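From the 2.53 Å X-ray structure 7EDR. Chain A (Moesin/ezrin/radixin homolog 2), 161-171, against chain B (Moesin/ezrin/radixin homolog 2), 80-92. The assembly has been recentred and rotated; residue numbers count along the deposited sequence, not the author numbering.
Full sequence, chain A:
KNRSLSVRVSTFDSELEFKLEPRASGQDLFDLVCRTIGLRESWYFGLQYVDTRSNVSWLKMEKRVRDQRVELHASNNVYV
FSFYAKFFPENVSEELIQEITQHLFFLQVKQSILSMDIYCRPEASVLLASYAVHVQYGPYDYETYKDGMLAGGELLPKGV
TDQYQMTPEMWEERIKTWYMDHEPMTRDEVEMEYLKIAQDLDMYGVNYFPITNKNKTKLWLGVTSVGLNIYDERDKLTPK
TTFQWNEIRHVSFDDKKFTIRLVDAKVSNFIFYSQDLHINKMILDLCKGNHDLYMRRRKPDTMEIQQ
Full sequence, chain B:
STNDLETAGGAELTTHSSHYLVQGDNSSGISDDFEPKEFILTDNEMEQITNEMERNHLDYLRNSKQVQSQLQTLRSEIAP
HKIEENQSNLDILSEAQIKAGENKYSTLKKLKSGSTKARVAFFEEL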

# COMPACT_ATOMS: atom_id res chain seq x y z
N THR A 161 24.24 -34.36 -18.04
CA THR A 161 25.53 -35.00 -18.28
C THR A 161 25.39 -36.27 -19.13
O THR A 161 26.32 -36.63 -19.85
N ASP A 162 24.22 -36.94 -19.07
CA ASP A 162 24.00 -38.14 -19.86
C ASP A 162 23.95 -37.87 -21.36
O ASP A 162 24.22 -38.78 -22.14
N GLN A 163 23.61 -36.66 -21.79
CA GLN A 163 23.48 -36.38 -23.22
C GLN A 163 24.72 -35.68 -23.80
O GLN A 163 24.64 -35.06 -24.87
N TYR A 164 25.87 -35.77 -23.13
CA TYR A 164 27.12 -35.24 -23.67
C TYR A 164 28.24 -36.23 -23.39
O TYR A 164 28.27 -36.88 -22.34
N GLN A 165 29.17 -36.34 -24.34
CA GLN A 165 30.37 -37.15 -24.13
C GLN A 165 31.45 -36.23 -23.58
O GLN A 165 32.32 -35.72 -24.30
N MET A 166 31.37 -36.01 -22.27
CA MET A 166 32.31 -35.17 -21.55
C MET A 166 32.69 -35.88 -20.26
O MET A 166 31.92 -36.68 -19.72
N THR A 167 33.89 -35.59 -19.79
CA THR A 167 34.32 -36.12 -18.52
C THR A 167 33.66 -35.31 -17.41
O THR A 167 33.21 -34.19 -17.64
N PRO A 168 33.58 -35.86 -16.20
CA PRO A 168 33.09 -35.05 -15.08
C PRO A 168 33.88 -33.77 -14.87
O PRO A 168 33.30 -32.75 -14.50
N GLU A 169 35.19 -33.80 -15.15
CA GLU A 169 36.04 -32.63 -14.90
C GLU A 169 35.82 -31.53 -15.93
O GLU A 169 36.11 -30.36 -15.65
N MET A 170 35.38 -31.89 -17.14
CA MET A 170 35.02 -30.86 -18.10
C MET A 170 33.81 -30.08 -17.59
O MET A 170 33.78 -28.85 -17.64
N TRP A 171 32.82 -30.80 -17.05
CA TRP A 171 31.70 -30.15 -16.39
C TRP A 171 32.17 -29.31 -15.20
O TRP A 171 31.79 -28.15 -15.06
N PRO B 80 29.60 -29.79 -29.83
CA PRO B 80 30.33 -30.92 -30.43
C PRO B 80 30.22 -32.24 -29.68
O PRO B 80 30.24 -33.29 -30.33
N HIS B 81 30.08 -32.24 -28.35
CA HIS B 81 30.10 -33.48 -27.58
C HIS B 81 28.72 -34.09 -27.39
O HIS B 81 28.58 -35.07 -26.64
N LYS B 82 27.70 -33.58 -28.09
CA LYS B 82 26.32 -33.98 -27.83
C LYS B 82 26.05 -35.41 -28.30
O LYS B 82 26.44 -35.79 -29.41
N ILE B 83 25.37 -36.18 -27.46
CA ILE B 83 24.91 -37.52 -27.82
C ILE B 83 23.41 -37.42 -28.06
O ILE B 83 22.60 -37.67 -27.17
N GLU B 84 23.04 -37.08 -29.30
CA GLU B 84 21.63 -36.88 -29.63
C GLU B 84 20.76 -38.08 -29.29
O GLU B 84 19.57 -37.92 -28.98
N GLU B 85 21.32 -39.29 -29.31
CA GLU B 85 20.57 -40.51 -28.99
C GLU B 85 20.25 -40.60 -27.50
O GLU B 85 19.44 -41.46 -27.10
N ASN B 86 20.86 -39.76 -26.69
CA ASN B 86 20.59 -39.69 -25.27
C ASN B 86 19.74 -38.48 -24.89
O ASN B 86 19.38 -38.33 -23.72
N GLN B 87 19.44 -37.60 -25.85
CA GLN B 87 18.55 -36.48 -25.60
C GLN B 87 17.13 -36.98 -25.33
O GLN B 87 16.76 -38.10 -25.69
N SER B 88 16.36 -36.17 -24.65
CA SER B 88 15.01 -36.58 -24.28
C SER B 88 14.00 -35.95 -25.22
O SER B 88 14.32 -35.08 -26.05
N ASN B 89 12.76 -36.40 -25.08
CA ASN B 89 11.62 -35.66 -25.60
C ASN B 89 11.75 -34.16 -25.31
O ASN B 89 11.82 -33.34 -26.23
N LEU B 90 11.84 -33.81 -24.02
CA LEU B 90 11.88 -32.40 -23.62
C LEU B 90 13.09 -31.67 -24.23
O LEU B 90 12.99 -30.49 -24.58
N ASP B 91 14.23 -32.36 -24.35
CA ASP B 91 15.40 -31.74 -24.95
C ASP B 91 15.13 -31.28 -26.38
O ASP B 91 15.56 -30.20 -26.79
N ILE B 92 14.42 -32.11 -27.16
CA ILE B 92 14.14 -31.77 -28.55
C ILE B 92 13.15 -30.62 -28.61
O ILE B 92 13.36 -29.64 -29.35

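The two stretches meet through a single beta bridge between Tyr A164 and Lys B82, whose CA atoms lie 4.4 Å apart, and two backbone hydrogen bonds accompany it. Ile B83 N donates to Gln A163 O at 2.9 Å with an N-H...O angle of 175°, and Gln A165 N donates to His B81 O at 2.7 Å and 172°. Both angles are nearly linear, so these bonds fix the register around which the side chains pack. The same two carbonyls also receive CA-H contacts, from Lys B82 CA to Gln A163 O (3.6 Å) and from Tyr A164 CA to His B81 O (3.3 Å).

Gln A163 gives up the most surface to the other stretch, 116 Å². Its CA-to-CB bond points sideways, but chi1 p and chi2 t bring the amide nearer to chain B, where both of its ends find partners. Gln A163 NE2 donates to Asp B91 OD2 at 3.0 Å and 161°, and is also bonded just outside the stretches; Gln A163 OE1 accepts a weak bond from Gln B87 NE2 at 3.3 Å and 151°, a donor also satisfied elsewhere in the structure. Asp B91 (chi1 m) points toward chain A. Its OD2 is also hydrogen-bonded elsewhere in the structure, while Asp B91 OD1 accepts from Ser B88 N at 2.7 Å and from Ser B88 OG at 2.6 Å. Ser B88, chi1 p, completes the N-cap, Ser B88 OG accepting from Asp B91 N at 3.0 Å. The same carboxylate thus takes part in both the helix start and the contact with Gln A163.

Asn B86, chi1 m, also points toward chain A. Asn B86 ND2 donates a weak bond to Asp A162 O at 3.1 Å and 134°.

Apolar contacts add to the bridge. Ile B83 points inward with chi1 m and chi2 t, placing Ile B83 CD1 3.6 Å from Tyr A164 C and 3.7 Å from Gln A165 N, against the chain A backbone, with Gln A165 OE1 also 3.9 Å from Ile B83 CD1. The CA-to-CB bond of Tyr A164 (chi1 m) points away overall, yet its ring still meets chain B: Lys B82 CG lies over one face, and Tyr A164 CD2 is 3.9 Å from Lys B82 CA.

His B81, chi1 m, points toward chain A and is approached by two methionines. Met A170 (m, t, p) sets its CE over the imidazole face, Met A170 CE lying 4.2 Å from the centroid of the His B81 ring and 25° off the normal, a CH-pi contact. Met A166, also m, t, p, approaches obliquely, with Met A166 SD 5.1 Å from the centroid of the His B81 ring and 56° off the normal, and Met A166 CG 3.9 Å from His B81 CB.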

# COMPACT_ATOMS: atom_id res chain seq x y z
CB THR A 161 26.23 -35.31 -16.96
OG1 THR A 161 25.32 -35.98 -16.07
CG2 THR A 161 26.73 -34.03 -16.30
CB ASP A 162 22.71 -38.86 -19.45
CG ASP A 162 22.90 -39.76 -18.22
OD1 ASP A 162 23.98 -39.73 -17.58
OD2 ASP A 162 21.94 -40.50 -17.88
CB GLN A 163 22.21 -35.58 -23.49
CG GLN A 163 22.27 -34.15 -23.05
CD GLN A 163 20.95 -33.44 -23.23
OE1 GLN A 163 20.74 -32.74 -24.22
NE2 GLN A 163 20.06 -33.60 -22.26
CB TYR A 164 27.46 -33.88 -23.06
CG TYR A 164 26.63 -32.73 -23.58
CD1 TYR A 164 25.38 -32.45 -23.03
CD2 TYR A 164 27.11 -31.91 -24.58
CE1 TYR A 164 24.62 -31.37 -23.49
CE2 TYR A 164 26.35 -30.84 -25.05
CZ TYR A 164 25.10 -30.57 -24.50
OH TYR A 164 24.36 -29.50 -24.99
CB GLN A 165 30.81 -37.84 -25.42
CG GLN A 165 31.78 -39.03 -25.20
CD GLN A 165 31.40 -39.90 -23.99
OE1 GLN A 165 30.44 -40.68 -24.03
NE2 GLN A 165 32.17 -39.77 -22.90
CB MET A 166 31.73 -33.79 -21.23
CG MET A 166 31.54 -32.90 -22.44
SD MET A 166 30.36 -31.55 -22.17
CE MET A 166 31.22 -30.47 -21.04
CB THR A 167 35.84 -36.07 -18.39
OG1 THR A 167 36.27 -34.71 -18.27
CG2 THR A 167 36.51 -36.74 -19.60
CB PRO A 168 33.20 -36.00 -13.89
CG PRO A 168 33.10 -37.36 -14.48
CD PRO A 168 33.80 -37.27 -15.81
CB GLU A 169 37.52 -33.04 -14.91
CG GLU A 169 37.95 -33.99 -13.80
CD GLU A 169 37.58 -35.44 -14.09
OE1 GLU A 169 36.91 -35.72 -15.12
OE2 GLU A 169 37.97 -36.32 -13.27
CB MET A 170 34.73 -31.48 -19.47
CG MET A 170 35.94 -32.12 -20.13
SD MET A 170 35.48 -33.05 -21.61
CE MET A 170 35.05 -31.70 -22.72
CB TRP A 171 30.68 -31.20 -15.95
CG TRP A 171 29.90 -31.82 -17.08
CD1 TRP A 171 29.91 -33.14 -17.47
CD2 TRP A 171 28.97 -31.15 -17.95
NE1 TRP A 171 29.04 -33.33 -18.53
CE2 TRP A 171 28.46 -32.13 -18.84
CE3 TRP A 171 28.53 -29.83 -18.07
CZ2 TRP A 171 27.53 -31.82 -19.85
CZ3 TRP A 171 27.60 -29.52 -19.07
CH2 TRP A 171 27.11 -30.51 -19.94
CB PRO B 80 31.79 -30.42 -30.44
CG PRO B 80 31.69 -28.96 -30.56
CD PRO B 80 30.41 -28.55 -29.84
CB HIS B 81 30.76 -33.24 -26.21
CG HIS B 81 32.04 -32.46 -26.32
ND1 HIS B 81 33.17 -32.97 -26.92
CD2 HIS B 81 32.36 -31.20 -25.94
CE1 HIS B 81 34.13 -32.06 -26.90
NE2 HIS B 81 33.67 -30.98 -26.30
CB LYS B 82 25.35 -33.01 -28.50
CG LYS B 82 23.89 -33.13 -28.00
CD LYS B 82 23.06 -31.89 -28.37
CE LYS B 82 22.53 -31.95 -29.81
NZ LYS B 82 22.38 -30.59 -30.41
CB ILE B 83 25.22 -38.53 -26.73
CG1 ILE B 83 26.67 -38.42 -26.28
CG2 ILE B 83 24.88 -39.93 -27.23
CD1 ILE B 83 26.91 -39.21 -25.01
CB GLU B 84 21.49 -36.54 -31.11
CG GLU B 84 22.24 -35.28 -31.50
CD GLU B 84 21.90 -34.81 -32.91
OE1 GLU B 84 21.37 -35.64 -33.68
OE2 GLU B 84 22.14 -33.63 -33.23
CB GLU B 85 21.34 -41.76 -29.42
CG GLU B 85 22.06 -41.64 -30.78
CD GLU B 85 23.42 -40.91 -30.69
OE1 GLU B 85 24.43 -41.55 -30.28
OE2 GLU B 85 23.49 -39.69 -31.03
CB ASN B 86 21.90 -39.69 -24.48
CG ASN B 86 22.62 -41.03 -24.55
OD1 ASN B 86 22.03 -42.06 -24.87
ND2 ASN B 86 23.91 -41.02 -24.23
CB GLN B 87 18.57 -35.51 -26.77
CG GLN B 87 19.73 -34.55 -26.70
CD GLN B 87 19.68 -33.50 -27.78
OE1 GLN B 87 19.46 -33.81 -28.95
NE2 GLN B 87 19.88 -32.25 -27.39
CB SER B 88 14.68 -36.21 -22.83
OG SER B 88 14.44 -34.82 -22.69
CB ASN B 89 10.34 -36.25 -24.99
CG ASN B 89 9.12 -35.46 -25.38
OD1 ASN B 89 8.44 -34.89 -24.52
ND2 ASN B 89 8.82 -35.42 -26.69
CB LEU B 90 11.89 -32.30 -22.09
CG LEU B 90 10.63 -32.55 -21.22
CD1 LEU B 90 9.41 -33.01 -21.99
CD2 LEU B 90 10.89 -33.53 -20.09
CB ASP B 91 16.59 -32.70 -24.93
CG ASP B 91 17.11 -32.94 -23.53
OD1 ASP B 91 16.93 -34.08 -23.01
OD2 ASP B 91 17.68 -31.99 -22.94
CB ILE B 92 13.62 -33.00 -29.30
CG1 ILE B 92 14.65 -34.13 -29.24
CG2 ILE B 92 13.24 -32.63 -30.73
CD1 ILE B 92 14.03 -35.50 -29.19